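Local coordinates for protein dipeptidase AC. Metallo peptidase. MEROPS family M19 (PDB 3LY0) that probably hydrolyses dipeptides as a zinc-dependent metallodipeptidase, and here holds a phosphinate mimic of L-Ala-D-Ala, at residues R258-L270 / D299-P313. Residues are numbered along the deposited sequence; the frame is centred on the assembly and turned at random.
With LY0 ((2R)-3-[(R)-[(1R)-1-aminoethyl](hydroxy)phosphoryl]-2-methylpropanoic acid), chain C.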
loop_
_atom_site.group_PDB
_atom_site.type_symbol
_atom_site.label_atom_id
_atom_site.label_comp_id
_atom_site.label_asym_id
_atom_site.label_seq_id
_atom_site.Cartn_x
_atom_site.Cartn_y
_atom_site.Cartn_z
ATOM N N ARG A 258 9.842 -3.114 -15.514
ATOM C CA ARG A 258 8.495 -2.720 -15.948
ATOM C C ARG A 258 7.527 -2.764 -14.773
ATOM O O ARG A 258 6.408 -3.278 -14.884
ATOM C CB ARG A 258 7.988 -3.610 -17.084
ATOM C CG ARG A 258 8.913 -3.681 -18.290
ATOM C CD ARG A 258 8.327 -4.610 -19.348
ATOM N NE ARG A 258 7.056 -4.113 -19.875
ATOM C CZ ARG A 258 6.096 -4.887 -20.374
ATOM N NH1 ARG A 258 6.249 -6.206 -20.408
ATOM N NH2 ARG A 258 4.975 -4.342 -20.834
ATOM N N GLY A 259 7.973 -2.208 -13.652
ATOM C CA GLY A 259 7.244 -2.296 -12.397
ATOM C C GLY A 259 6.258 -1.174 -12.121
ATOM O O GLY A 259 5.643 -0.622 -13.028
ATOM N N MET A 260 6.082 -0.846 -10.847
ATOM C CA MET A 260 5.039 0.101 -10.475
ATOM C C MET A 260 5.313 0.652 -9.092
ATOM O O MET A 260 5.727 -0.087 -8.179
ATOM C CB MET A 260 3.687 -0.624 -10.480
ATOM C CG MET A 260 2.475 0.263 -10.215
ATOM S SD MET A 260 2.056 1.450 -11.557
ATOM C CE MET A 260 0.559 2.154 -10.853
ATOM N N VAL A 261 5.103 1.961 -8.949
ATOM C CA VAL A 261 5.171 2.601 -7.640
ATOM C C VAL A 261 3.888 3.372 -7.391
ATOM O O VAL A 261 3.462 4.171 -8.231
ATOM C CB VAL A 261 6.391 3.546 -7.509
ATOM C CG1 VAL A 261 6.338 4.293 -6.174
ATOM C CG2 VAL A 261 7.686 2.752 -7.616
ATOM N N GLY A 262 3.263 3.113 -6.245
ATOM C CA GLY A 262 2.102 3.879 -5.834
ATOM C C GLY A 262 2.485 5.015 -4.898
ATOM O O GLY A 262 3.184 4.799 -3.905
ATOM N N LEU A 263 2.033 6.226 -5.224
ATOM C CA LEU A 263 2.291 7.398 -4.396
ATOM C C LEU A 263 1.585 7.313 -3.045
ATOM O O LEU A 263 0.359 7.229 -2.986
ATOM C CB LEU A 263 1.834 8.663 -5.122
ATOM C CG LEU A 263 2.177 9.970 -4.395
ATOM C CD1 LEU A 263 3.604 10.403 -4.673
ATOM C CD2 LEU A 263 1.181 11.069 -4.787
ATOM N N ASN A 264 2.371 7.358 -1.969
ATOM C CA ASN A 264 1.852 7.298 -0.607
ATOM C C ASN A 264 1.428 8.702 -0.162
ATOM O O ASN A 264 2.200 9.657 -0.310
ATOM C CB ASN A 264 2.947 6.732 0.303
ATOM C CG ASN A 264 2.429 6.341 1.665
ATOM O OD1 ASN A 264 1.530 6.982 2.199
ATOM N ND2 ASN A 264 2.989 5.278 2.232
ATOM N N PHE A 265 0.200 8.841 0.336
ATOM C CA PHE A 265 -0.294 10.151 0.766
ATOM C C PHE A 265 0.189 10.526 2.168
ATOM O O PHE A 265 -0.122 11.612 2.658
ATOM C CB PHE A 265 -1.828 10.234 0.766
ATOM C CG PHE A 265 -2.482 10.048 -0.589
ATOM C CD1 PHE A 265 -1.736 10.032 -1.760
ATOM C CD2 PHE A 265 -3.857 9.885 -0.673
ATOM C CE1 PHE A 265 -2.355 9.840 -2.984
ATOM C CE2 PHE A 265 -4.483 9.708 -1.889
ATOM C CZ PHE A 265 -3.729 9.685 -3.048
ATOM N N ALA A 266 0.936 9.645 2.822
ATOM C CA ALA A 266 1.426 9.944 4.165
ATOM C C ALA A 266 2.254 11.217 4.171
ATOM O O ALA A 266 3.224 11.337 3.423
ATOM C CB ALA A 266 2.254 8.782 4.695
ATOM N N THR A 267 1.866 12.159 5.028
ATOM C CA THR A 267 2.558 13.435 5.166
ATOM C C THR A 267 4.063 13.221 5.357
ATOM O O THR A 267 4.890 13.912 4.741
ATOM C CB THR A 267 1.975 14.213 6.361
ATOM O OG1 THR A 267 1.914 13.334 7.492
ATOM C CG2 THR A 267 0.556 14.663 6.041
ATOM N N SER A 268 4.406 12.245 6.194
ATOM C CA SER A 268 5.797 11.977 6.557
ATOM C C SER A 268 6.669 11.623 5.361
ATOM O O SER A 268 7.882 11.808 5.403
ATOM C CB SER A 268 5.854 10.827 7.554
ATOM O OG SER A 268 5.048 11.122 8.686
ATOM N N PHE A 269 6.051 11.109 4.299
ATOM C CA PHE A 269 6.809 10.601 3.162
ATOM C C PHE A 269 6.726 11.535 1.963
ATOM O O PHE A 269 7.369 11.288 0.947
ATOM C CB PHE A 269 6.309 9.206 2.762
ATOM C CG PHE A 269 6.316 8.206 3.892
ATOM C CD1 PHE A 269 7.177 8.347 4.976
ATOM C CD2 PHE A 269 5.460 7.106 3.857
ATOM C CE1 PHE A 269 7.182 7.413 6.011
ATOM C CE2 PHE A 269 5.458 6.172 4.881
ATOM C CZ PHE A 269 6.312 6.328 5.964
ATOM N N LEU A 270 5.930 12.598 2.093
ATOM C CA LEU A 270 5.735 13.588 1.029
ATOM C C LEU A 270 6.482 14.895 1.290
ATOM O O LEU A 270 7.084 15.457 0.388
ATOM C CB LEU A 270 4.245 13.918 0.887
ATOM C CG LEU A 270 3.324 12.886 0.228
ATOM C CD1 LEU A 270 1.866 13.287 0.368
ATOM C CD2 LEU A 270 3.676 12.711 -1.243
ATOM N N ASP A 299 4.065 5.151 -17.438
ATOM C CA ASP A 299 3.268 3.932 -17.310
ATOM C C ASP A 299 3.492 3.203 -15.987
ATOM O O ASP A 299 2.881 2.167 -15.740
ATOM C CB ASP A 299 3.584 2.968 -18.459
ATOM C CG ASP A 299 3.159 3.512 -19.806
ATOM O OD1 ASP A 299 1.946 3.736 -20.003
ATOM O OD2 ASP A 299 4.042 3.712 -20.663
ATOM N N HIS A 300 4.351 3.740 -15.128
ATOM C CA HIS A 300 4.808 2.963 -13.976
ATOM C C HIS A 300 4.608 3.651 -12.634
ATOM O O HIS A 300 5.283 3.325 -11.657
ATOM C CB HIS A 300 6.271 2.557 -14.169
ATOM C CG HIS A 300 6.511 1.816 -15.447
ATOM N ND1 HIS A 300 6.128 0.505 -15.627
ATOM C CD2 HIS A 300 7.063 2.212 -16.620
ATOM C CE1 HIS A 300 6.443 0.121 -16.851
ATOM N NE2 HIS A 300 7.017 1.134 -17.472
ATOM N N VAL A 301 3.678 4.601 -12.607
ATOM C CA VAL A 301 3.340 5.350 -11.403
ATOM C C VAL A 301 1.826 5.376 -11.214
ATOM O O VAL A 301 1.070 5.510 -12.175
ATOM C CB VAL A 301 3.841 6.800 -11.484
ATOM C CG1 VAL A 301 3.545 7.517 -10.170
ATOM C CG2 VAL A 301 5.322 6.836 -11.808
ATOM N N GLY A 302 1.373 5.225 -9.977
ATOM C CA GLY A 302 -0.038 5.383 -9.680
ATOM C C GLY A 302 -0.220 5.874 -8.264
ATOM O O GLY A 302 0.711 6.428 -7.675
ATOM N N MET A 303 -1.419 5.686 -7.721
ATOM C CA MET A 303 -1.696 6.074 -6.343
ATOM C C MET A 303 -1.523 4.890 -5.411
ATOM O O MET A 303 -1.872 3.755 -5.753
ATOM C CB MET A 303 -3.125 6.604 -6.203
ATOM C CG MET A 303 -3.506 7.698 -7.196
ATOM S SD MET A 303 -2.685 9.315 -6.967
ATOM C CE MET A 303 -1.445 9.264 -8.260
ATOM N N GLY A 304 -1.000 5.175 -4.221
ATOM C CA GLY A 304 -0.882 4.207 -3.139
ATOM C C GLY A 304 -1.197 4.893 -1.822
ATOM O O GLY A 304 -0.326 5.013 -0.952
ATOM N N SER A 305 -2.452 5.309 -1.696
ATOM C CA SER A 305 -2.908 6.305 -0.723
ATOM C C SER A 305 -2.402 6.123 0.704
ATOM O O SER A 305 -1.988 7.093 1.347
ATOM C CB SER A 305 -4.443 6.329 -0.700
ATOM O OG SER A 305 -4.970 5.105 -0.206
ATOM N N ASP A 306 -2.464 4.887 1.196
ATOM C CA ASP A 306 -2.323 4.621 2.621
ATOM C C ASP A 306 -3.517 5.201 3.378
ATOM O O ASP A 306 -3.414 5.524 4.561
ATOM C CB ASP A 306 -1.005 5.189 3.166
ATOM C CG ASP A 306 -0.289 4.221 4.104
ATOM O OD1 ASP A 306 -0.852 3.157 4.466
ATOM O OD2 ASP A 306 0.860 4.529 4.476
ATOM N N PHE A 307 -4.661 5.317 2.702
ATOM C CA PHE A 307 -5.896 5.690 3.398
ATOM C C PHE A 307 -6.110 4.798 4.627
ATOM O O PHE A 307 -5.967 3.566 4.559
ATOM C CB PHE A 307 -7.131 5.569 2.493
ATOM C CG PHE A 307 -7.322 6.708 1.521
ATOM C CD1 PHE A 307 -7.152 8.027 1.907
ATOM C CD2 PHE A 307 -7.735 6.440 0.213
ATOM C CE1 PHE A 307 -7.364 9.066 0.997
ATOM C CE2 PHE A 307 -7.940 7.469 -0.694
ATOM C CZ PHE A 307 -7.750 8.778 -0.300
ATOM N N ASP A 308 -6.461 5.440 5.742
ATOM C CA ASP A 308 -6.701 4.795 7.038
ATOM C C ASP A 308 -5.467 4.172 7.687
ATOM O O ASP A 308 -5.567 3.528 8.732
ATOM C CB ASP A 308 -7.887 3.827 6.968
ATOM C CG ASP A 308 -9.225 4.551 7.006
ATOM O OD1 ASP A 308 -9.329 5.536 7.766
ATOM O OD2 ASP A 308 -10.158 4.148 6.281
ATOM N N GLY A 309 -4.298 4.402 7.091
ATOM C CA GLY A 309 -3.045 3.941 7.669
ATOM C C GLY A 309 -2.100 5.045 8.124
ATOM O O GLY A 309 -1.157 4.777 8.862
ATOM N N ALA A 310 -2.346 6.281 7.701
ATOM C CA ALA A 310 -1.435 7.393 7.971
ATOM C C ALA A 310 -2.164 8.726 7.933
ATOM O O ALA A 310 -3.253 8.831 7.385
ATOM C CB ALA A 310 -0.316 7.394 6.943
ATOM N N THR A 311 -1.546 9.758 8.497
ATOM C CA THR A 311 -2.054 11.117 8.322
ATOM C C THR A 311 -1.725 11.574 6.904
ATOM O O THR A 311 -0.597 11.388 6.442
ATOM C CB THR A 311 -1.406 12.090 9.319
ATOM O OG1 THR A 311 -1.703 11.655 10.652
ATOM C CG2 THR A 311 -1.948 13.505 9.120
ATOM N N ILE A 312 -2.702 12.177 6.226
ATOM C CA ILE A 312 -2.531 12.598 4.833
ATOM C C ILE A 312 -2.720 14.122 4.720
ATOM O O ILE A 312 -3.138 14.760 5.690
ATOM C CB ILE A 312 -3.492 11.805 3.893
ATOM C CG1 ILE A 312 -4.955 12.186 4.154
ATOM C CG2 ILE A 312 -3.279 10.301 4.072
ATOM C CD1 ILE A 312 -5.971 11.464 3.252
ATOM N N PRO A 313 -2.404 14.710 3.554
ATOM C CA PRO A 313 -2.466 16.176 3.438
ATOM C C PRO A 313 -3.871 16.722 3.658
ATOM O O PRO A 313 -4.850 16.111 3.241
ATOM C CB PRO A 313 -2.022 16.438 1.990
ATOM C CG PRO A 313 -1.249 15.193 1.597
ATOM C CD PRO A 313 -1.953 14.079 2.302
HETATM P P LY0 C . 1.062 1.543 7.171
HETATM C C1 LY0 C . 0.428 0.971 9.830
HETATM N N1 LY0 C . -0.562 -0.413 8.028
HETATM C C2 LY0 C . -0.112 0.912 8.418
HETATM C C4 LY0 C . 1.335 3.344 7.409
HETATM C C5 LY0 C . 2.773 3.782 7.416
HETATM C C6 LY0 C . 3.569 3.197 6.281
HETATM C C7 LY0 C . 2.976 5.260 7.627
HETATM O O31 LY0 C . 0.432 1.235 5.833
HETATM O O32 LY0 C . 2.400 0.741 7.284
HETATM O O61 LY0 C . 4.923 3.271 6.322
HETATM O O62 LY0 C . 3.019 2.621 5.327
#
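V261 and L263 pair with V301 and M303 as neighbouring parallel strands of the TIM-barrel-type fold. L263 N gives the straightest bond, to G302 O (2.8 Å, 173°). M260 CE lies 3.3 Å from G302 N, in the space a side chain on G302 would take. Beyond the strands, F265 packs against S305, F307, I312 and P313. Its CB meets S305 O and, at 3.6 Å, I312 CG2. With CG anti to its carbonyl carbon (chi1 -62°), the ring lies flat over S305 CA, a CH-pi contact. CE2 reaches F307 CZ at 3.8 Å, its edge toward the F307 face in a T-shaped pair. CE1 and CZ meet M303 SD at the ring edge, a Met-aromatic contact. Helix 322-332 also touches this ring. N264 is tied to D306, a ligand-pocket residue. Its OD1 closes an Asx turn with A266 N (2.8 Å), and its ND2 reaches D306 OD2 from above the carboxylate plane (3.2 Å). ND2 also bonds H233 O. A leucine here would probably leave A266 N and H233 O without these partners and D306 freer to turn. D306 OD1 lies 2.7 Å from LY0 O31, consistent with N264 holding the carboxylate beside the inhibitor, about 4 Å from a zinc ion.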